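Local structure of 3-oxoacyl-[acyl-carrier protein] synthase (Thermus thermophilus, 1UB7) at residues Asp88-Val93 / Ala103-Ala108. The protein probably catalyses the first condensation of fatty acid synthesis, condensing the acetyl group of acetyl-CoA with malonyl-ACP with loss of carbon dioxide, and works as a homodimer. Sequence-based numbering, arbitrary orientation.
Sequences DTAALV and AYDLLA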
loop_
_atom_site.group_PDB
_atom_site.type_symbol
_atom_site.label_atom_id
_atom_site.label_comp_id
_atom_site.label_asym_id
_atom_site.label_seq_id
_atom_site.Cartn_x
_atom_site.Cartn_y
_atom_site.Cartn_z
ATOM N N ASP A 88 0.079 -4.515 -9.006
ATOM C CA ASP A 88 0.913 -4.455 -7.823
ATOM C C ASP A 88 1.731 -5.740 -7.709
ATOM O O ASP A 88 1.379 -6.785 -8.242
ATOM C CB ASP A 88 0.073 -4.254 -6.551
ATOM C CG ASP A 88 -1.051 -5.283 -6.408
ATOM O OD1 ASP A 88 -2.064 -5.136 -7.106
ATOM O OD2 ASP A 88 -0.921 -6.228 -5.602
ATOM N N THR A 89 2.825 -5.654 -6.985
ATOM C CA THR A 89 3.702 -6.785 -6.808
ATOM C C THR A 89 3.029 -7.890 -5.996
ATOM O O THR A 89 3.350 -9.057 -6.180
ATOM C CB THR A 89 5.005 -6.316 -6.126
ATOM O OG1 THR A 89 5.501 -5.183 -6.837
ATOM C CG2 THR A 89 6.055 -7.403 -6.135
ATOM N N ALA A 90 2.101 -7.540 -5.103
ATOM C CA ALA A 90 1.421 -8.582 -4.309
ATOM C C ALA A 90 0.595 -9.465 -5.221
ATOM O O ALA A 90 0.526 -10.673 -5.024
ATOM C CB ALA A 90 0.531 -7.983 -3.232
ATOM N N ALA A 91 -0.017 -8.870 -6.236
ATOM C CA ALA A 91 -0.807 -9.665 -7.165
ATOM C C ALA A 91 0.109 -10.652 -7.916
ATOM O O ALA A 91 -0.276 -11.791 -8.171
ATOM C CB ALA A 91 -1.537 -8.754 -8.134
ATOM N N LEU A 92 1.329 -10.229 -8.244
ATOM C CA LEU A 92 2.267 -11.107 -8.943
ATOM C C LEU A 92 2.665 -12.273 -8.033
ATOM O O LEU A 92 2.815 -13.410 -8.490
ATOM C CB LEU A 92 3.521 -10.326 -9.376
ATOM C CG LEU A 92 3.293 -9.059 -10.219
ATOM C CD1 LEU A 92 4.625 -8.366 -10.524
ATOM C CD2 LEU A 92 2.590 -9.433 -11.505
ATOM N N VAL A 93 2.827 -11.997 -6.742
ATOM C CA VAL A 93 3.204 -13.036 -5.779
ATOM C C VAL A 93 2.043 -14.014 -5.613
ATOM O O VAL A 93 2.245 -15.224 -5.548
ATOM C CB VAL A 93 3.551 -12.429 -4.391
ATOM C CG1 VAL A 93 3.676 -13.528 -3.344
ATOM C CG2 VAL A 93 4.845 -11.642 -4.479
ATOM N N ALA A 103 -4.742 -9.129 -2.743
ATOM C CA ALA A 103 -3.357 -8.672 -2.704
ATOM C C ALA A 103 -3.142 -7.188 -2.958
ATOM O O ALA A 103 -3.829 -6.584 -3.773
ATOM C CB ALA A 103 -2.542 -9.470 -3.739
ATOM N N TYR A 104 -2.162 -6.610 -2.269
ATOM C CA TYR A 104 -1.844 -5.222 -2.492
ATOM C C TYR A 104 -0.449 -4.850 -2.010
ATOM O O TYR A 104 0.121 -5.529 -1.166
ATOM C CB TYR A 104 -2.891 -4.353 -1.815
ATOM C CG TYR A 104 -2.813 -4.299 -0.304
ATOM C CD1 TYR A 104 -1.910 -3.455 0.339
ATOM C CD2 TYR A 104 -3.706 -5.025 0.482
ATOM C CE1 TYR A 104 -1.910 -3.330 1.729
ATOM C CE2 TYR A 104 -3.711 -4.908 1.871
ATOM C CZ TYR A 104 -2.818 -4.064 2.485
ATOM O OH TYR A 104 -2.840 -3.945 3.855
ATOM N N ASP A 105 0.106 -3.780 -2.567
ATOM C CA ASP A 105 1.423 -3.304 -2.131
ATOM C C ASP A 105 1.205 -2.206 -1.104
ATOM O O ASP A 105 0.285 -1.409 -1.229
ATOM C CB ASP A 105 2.243 -2.713 -3.290
ATOM C CG ASP A 105 2.660 -3.754 -4.287
ATOM O OD1 ASP A 105 2.554 -4.948 -3.940
ATOM O OD2 ASP A 105 3.094 -3.390 -5.404
ATOM N N LEU A 106 2.058 -2.172 -0.092
ATOM C CA LEU A 106 1.977 -1.167 0.946
ATOM C C LEU A 106 3.245 -0.282 0.876
ATOM O O LEU A 106 4.369 -0.777 1.010
ATOM C CB LEU A 106 1.857 -1.866 2.307
ATOM C CG LEU A 106 1.708 -1.017 3.585
ATOM C CD1 LEU A 106 0.980 -1.815 4.682
ATOM C CD2 LEU A 106 3.099 -0.550 4.067
ATOM N N LEU A 107 3.067 1.017 0.637
ATOM C CA LEU A 107 4.212 1.926 0.585
ATOM C C LEU A 107 4.249 2.825 1.814
ATOM O O LEU A 107 3.363 3.659 2.011
ATOM C CB LEU A 107 4.166 2.783 -0.680
ATOM C CG LEU A 107 4.611 2.075 -1.953
ATOM C CD1 LEU A 107 3.836 0.777 -2.148
ATOM C CD2 LEU A 107 4.395 2.987 -3.104
ATOM N N ALA A 108 5.268 2.641 2.648
ATOM C CA ALA A 108 5.421 3.430 3.864
ATOM C C ALA A 108 6.907 3.541 4.254
ATOM O O ALA A 108 7.255 3.642 5.426
ATOM C CB ALA A 108 4.625 2.788 4.996
HETATM O O HOH W 1 -3.897 -6.566 -6.232
#
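In the beta-alpha-beta unit of strand 72-78, helix 89-96 and strand 102-107, part of the thiolase-like fold, Asp105 on the second strand receives the first N-H groups of the helix. Its carboxylate is bidentate. Thr89 N donates to OD2 of Asp105 at 2.8 Å and 163°. Ala90 N donates to OD1 of Asp105 at 2.9 Å, more bent at 139°. With one N-H on each oxygen, the carboxylate is held against rotation; both donors meet the syn side, slightly out of its plane. With chi1 -68°, CG lies anti to the carbonyl carbon, turning the carboxylate to the helix start. Asp88 is the N-cap: its OD2 accepts from Ala91 N at 2.9 Å, the donor well above the carboxylate plane. Beside these bonds, in the same first turn, Ala90 CB packs on Ala103 CB at 3.5 Å. Through its backbone, Asp105 also pairs with an antiparallel strand of the second subunit, so the sheet runs on across the interface. An alanine in place of Asp105 would probably leave the amides of Thr89 and Ala90 without their acceptor and let the helix start shift from the strand. With OD2 of Asp88 only 4.1 Å from Asp105 OD1, the helix N-terminus probably offsets the repulsion between two buried acids.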